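Local coordinates for nisin biosynthesis protein NisC (Lactococcus lactis subsp. lactis, PDB 2G0D) that catalyses formation of the thioether (lanthionine and methyllanthionine) rings of the lantibiotic nisin, acting as the zinc-dependent cyclase of its biosynthesis, at residues A276-G281 with M322-Y327; L81-A86 with V136-S141. All coordinates share one frame; numbering follows the deposited sequence.

Contact 1 (A276-G281 with M322-Y327); sequences AWCYGG and MICHGY. With ZN (zinc ion), chain B.
Cys324 and Cys278 meet at a zinc ion, each through its SG, 2.3 Å from the zinc, while ND1 of His325 takes a third position at 2.1 Å and a water completes the four-coordinate site. With SG of Cys324 anti to its backbone N (chi1 -164°) and SG of Cys278 set between its own N and carbonyl carbon (chi1 56°), the two sulfurs converge on the metal from separate loops. The loops are also joined directly through the backbone: Cys278 N donates to Cys324 O at 3.2 Å, so the segment that supplies one ligand grips the peptide just before the histidine. Trp277 lies beside this bond. The edge of its indole faces Cys324 O, and CZ3 comes within 4.1 Å of Cys324 SG, a sulfur-aromatic contact made at the ring edge rather than over a face. At the base of the histidine side chain, Ala276 CB packs on His325 CB at 3.6 Å. A water ties the loops together once more, accepting from Trp277 N and lying 2.7 Å from both Ile323 O and Gly326 O. Outside the pair, Trp277 NE1 is held by Leu399 O. The two loops lead directly into helices 281-294 and 327-341, with Gly280 and Gly326 at their N-caps, and the zinc is held by the loops that lead into these two helices.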
# COMPACT_ATOMS: atom_id res chain seq x y z
N ALA A 276 -2.18 6.91 10.65
CA ALA A 276 -1.62 6.88 9.29
C ALA A 276 -2.06 5.64 8.54
O ALA A 276 -2.55 4.67 9.12
CB ALA A 276 -0.06 6.96 9.33
N TRP A 277 -1.89 5.69 7.22
CA TRP A 277 -2.04 4.51 6.40
C TRP A 277 -0.95 3.48 6.75
O TRP A 277 -1.25 2.33 7.02
CB TRP A 277 -2.01 4.91 4.90
CG TRP A 277 -1.89 3.75 3.96
CD1 TRP A 277 -2.90 2.99 3.46
CD2 TRP A 277 -0.68 3.23 3.38
NE1 TRP A 277 -2.40 2.01 2.60
CE2 TRP A 277 -1.04 2.13 2.55
CE3 TRP A 277 0.68 3.57 3.51
CZ2 TRP A 277 -0.10 1.39 1.82
CZ3 TRP A 277 1.64 2.82 2.78
CH2 TRP A 277 1.23 1.75 1.94
N CYS A 278 0.31 3.90 6.76
CA CYS A 278 1.41 2.95 6.98
C CYS A 278 1.43 2.26 8.36
O CYS A 278 1.73 1.07 8.46
CB CYS A 278 2.75 3.63 6.71
SG CYS A 278 3.04 5.13 7.67
N TYR A 279 1.14 3.04 9.41
CA TYR A 279 1.07 2.56 10.79
C TYR A 279 -0.14 3.19 11.47
O TYR A 279 -0.42 4.38 11.28
CB TYR A 279 2.32 2.99 11.57
CG TYR A 279 3.61 2.24 11.30
CD1 TYR A 279 3.86 1.00 11.90
CD2 TYR A 279 4.64 2.83 10.54
CE1 TYR A 279 5.08 0.33 11.70
CE2 TYR A 279 5.84 2.18 10.33
CZ TYR A 279 6.05 0.92 10.90
OH TYR A 279 7.24 0.28 10.68
N GLY A 280 -0.84 2.42 12.28
CA GLY A 280 -1.90 2.97 13.13
C GLY A 280 -3.30 2.67 12.63
O GLY A 280 -3.48 1.96 11.62
N GLY A 281 -4.27 3.22 13.35
CA GLY A 281 -5.70 2.97 13.11
C GLY A 281 -6.20 2.99 11.68
O GLY A 281 -6.88 2.07 11.28
N MET A 322 0.34 14.37 2.80
CA MET A 322 0.89 13.27 2.00
C MET A 322 0.05 12.01 2.17
O MET A 322 -0.78 11.90 3.09
CB MET A 322 2.34 12.94 2.39
CG MET A 322 2.42 11.92 3.51
SD MET A 322 4.03 11.45 4.07
CE MET A 322 4.29 9.85 3.42
N ILE A 323 0.30 11.04 1.29
CA ILE A 323 -0.38 9.76 1.36
C ILE A 323 0.13 8.89 2.50
O ILE A 323 -0.67 8.47 3.36
CB ILE A 323 -0.28 9.02 0.00
CG1 ILE A 323 -1.24 9.70 -1.00
CG2 ILE A 323 -0.55 7.47 0.19
CD1 ILE A 323 -1.51 8.90 -2.21
N CYS A 324 1.44 8.65 2.56
CA CYS A 324 1.98 7.58 3.41
C CYS A 324 1.58 7.70 4.87
O CYS A 324 1.02 6.77 5.43
CB CYS A 324 3.52 7.47 3.31
SG CYS A 324 4.16 5.88 3.99
N HIS A 325 1.89 8.83 5.48
CA HIS A 325 1.49 9.06 6.86
C HIS A 325 0.91 10.47 7.04
O HIS A 325 1.11 11.09 8.07
CB HIS A 325 2.64 8.77 7.84
CG HIS A 325 3.99 9.21 7.36
ND1 HIS A 325 4.84 8.37 6.66
CD2 HIS A 325 4.65 10.40 7.47
CE1 HIS A 325 5.97 9.02 6.39
NE2 HIS A 325 5.88 10.24 6.88
N GLY A 326 0.20 10.95 6.02
CA GLY A 326 -0.46 12.24 6.09
C GLY A 326 -1.96 12.13 5.87
O GLY A 326 -2.53 11.04 5.79
N TYR A 327 -2.60 13.28 5.75
CA TYR A 327 -4.05 13.34 5.74
C TYR A 327 -4.71 12.83 4.43
O TYR A 327 -5.84 12.31 4.46
CB TYR A 327 -4.50 14.77 6.10
CG TYR A 327 -5.94 14.82 6.55
CD1 TYR A 327 -6.38 14.07 7.64
CD2 TYR A 327 -6.88 15.59 5.86
CE1 TYR A 327 -7.71 14.11 8.06
CE2 TYR A 327 -8.21 15.62 6.27
CZ TYR A 327 -8.62 14.88 7.37
OH TYR A 327 -9.94 14.91 7.75
ZN ZN B . 4.41 6.34 6.22
O HOH W 1 -1.81 8.42 5.85
O HOH W 2 6.38 5.42 6.39

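Contact 2 (L81-A86 with V136-S141); sequences LYSGAA and VIEGLS
Ile137 reaches Tyr82 by two successive bends: CG1 stands anti to the carbonyl carbon (chi1 -52°), and a chi2 of -64° then carries CD1 over one face of the phenol ring. The resulting CH-pi contact puts CD1 4.0 Å from the centroid of the Tyr82 ring, displaced toward its rim, while Ile137 CG2 rests 3.7 Å from Tyr82 CB. The backbones join too, Tyr82 N donating to Ile137 O at 3.0 Å. Glu138 starts away from the other loop but folds back at chi2, bringing its carboxylate to Ser83. There Ser83 OG donates to the syn side of Glu138 OE2 at 2.5 Å, a little out of the carboxylate plane; OE1 is bound by Ser80 OG, so both oxygens are engaged by serines. Leu81 CD2 lies 4.4 Å from Val136 CG1. A water accepts from Leu81 N at 2.8 Å and approaches Val136 O and Gly139 O, bridging the loops. The phenol OH of Tyr82 reaches on to Ala398 O. Gly84 and Gly139 are the N-caps of helices 85-92 and 140-147, and the two loops, each ending in a glycine N-cap, are joined here within the alpha toroid, the helical barrel of this LanC-like protein.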
# COMPACT_ATOMS: atom_id res chain seq x y z
N LEU A 81 6.72 -3.85 -5.20
CA LEU A 81 5.66 -2.89 -5.54
C LEU A 81 6.19 -1.44 -5.58
O LEU A 81 5.95 -0.73 -6.56
CB LEU A 81 4.47 -3.00 -4.57
CG LEU A 81 3.25 -2.05 -4.77
CD1 LEU A 81 2.55 -2.26 -6.12
CD2 LEU A 81 2.22 -2.22 -3.65
N TYR A 82 6.88 -1.00 -4.53
CA TYR A 82 7.24 0.42 -4.41
C TYR A 82 8.60 0.80 -4.99
O TYR A 82 8.82 1.97 -5.24
CB TYR A 82 7.07 0.94 -2.97
CG TYR A 82 5.64 1.35 -2.69
CD1 TYR A 82 4.69 0.41 -2.34
CD2 TYR A 82 5.23 2.69 -2.80
CE1 TYR A 82 3.36 0.77 -2.11
CE2 TYR A 82 3.91 3.06 -2.58
CZ TYR A 82 2.99 2.11 -2.22
OH TYR A 82 1.69 2.48 -1.99
N SER A 83 9.49 -0.17 -5.19
CA SER A 83 10.81 0.12 -5.79
C SER A 83 11.10 -0.67 -7.06
O SER A 83 12.05 -0.35 -7.76
CB SER A 83 11.96 -0.14 -4.81
OG SER A 83 11.78 0.63 -3.65
N GLY A 84 10.33 -1.72 -7.33
CA GLY A 84 10.71 -2.64 -8.38
C GLY A 84 9.73 -2.81 -9.52
O GLY A 84 8.94 -1.92 -9.81
N ALA A 85 9.79 -3.98 -10.16
CA ALA A 85 8.98 -4.27 -11.34
C ALA A 85 7.46 -4.19 -11.15
O ALA A 85 6.76 -3.77 -12.07
CB ALA A 85 9.38 -5.64 -11.97
N ALA A 86 6.95 -4.62 -9.99
CA ALA A 86 5.49 -4.60 -9.76
C ALA A 86 4.92 -3.17 -9.74
O ALA A 86 3.82 -2.94 -10.26
CB ALA A 86 5.08 -5.38 -8.49
N VAL A 136 4.35 -4.74 2.40
CA VAL A 136 3.65 -4.12 1.28
C VAL A 136 4.64 -3.34 0.42
O VAL A 136 4.62 -3.42 -0.81
CB VAL A 136 2.49 -3.21 1.82
CG1 VAL A 136 1.94 -2.34 0.71
CG2 VAL A 136 1.40 -4.07 2.47
N ILE A 137 5.54 -2.60 1.06
CA ILE A 137 6.39 -1.65 0.34
C ILE A 137 7.44 -2.34 -0.56
O ILE A 137 7.51 -2.06 -1.76
CB ILE A 137 7.00 -0.62 1.33
CG1 ILE A 137 5.88 0.01 2.19
CG2 ILE A 137 7.87 0.43 0.61
CD1 ILE A 137 4.83 0.85 1.40
N GLU A 138 8.23 -3.25 0.02
CA GLU A 138 9.27 -3.96 -0.72
C GLU A 138 9.04 -5.47 -0.85
O GLU A 138 9.68 -6.11 -1.67
CB GLU A 138 10.67 -3.70 -0.13
CG GLU A 138 11.05 -2.22 -0.07
CD GLU A 138 11.08 -1.53 -1.44
OE1 GLU A 138 11.37 -2.20 -2.44
OE2 GLU A 138 10.82 -0.31 -1.51
N GLY A 139 8.13 -6.03 -0.06
CA GLY A 139 8.01 -7.50 0.02
C GLY A 139 6.86 -8.13 -0.75
O GLY A 139 6.24 -7.50 -1.60
N LEU A 140 6.56 -9.38 -0.42
CA LEU A 140 5.70 -10.23 -1.23
C LEU A 140 4.23 -9.82 -1.18
O LEU A 140 3.50 -10.06 -2.15
CB LEU A 140 5.84 -11.70 -0.79
CG LEU A 140 7.20 -12.41 -1.01
CD1 LEU A 140 7.14 -13.89 -0.66
CD2 LEU A 140 7.69 -12.26 -2.43
N SER A 141 3.79 -9.25 -0.06
CA SER A 141 2.38 -8.79 0.09
C SER A 141 2.04 -7.73 -0.98
O SER A 141 1.03 -7.86 -1.69
CB SER A 141 2.14 -8.20 1.48
OG SER A 141 2.11 -9.20 2.46
O HOH W 3 6.41 -5.06 -2.64

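In the fold
Contact 2 closes before contact 1 opens, so the two follow in series along one LanC-like domain, with centres about 18 Å apart. Each joins a pair of loops that run into glycine-capped helices, 85-92 and 140-147 in contact 2, 281-294 and 327-341 in contact 1. They touch directly: Trp277 CH2 packs 3.7 Å from Ile137 CD1, so contact 2 lies against the Trp277 side of the zinc-bearing contact, and Ala205 forms backbone hydrogen bonds with both Cys278 and Val136. Helix-start loops from distant parts of the chain thus gather near the centre of the toroid, where only contact 1 supplies zinc ligands and the Ile137 side chain lies about 7 Å from the metal.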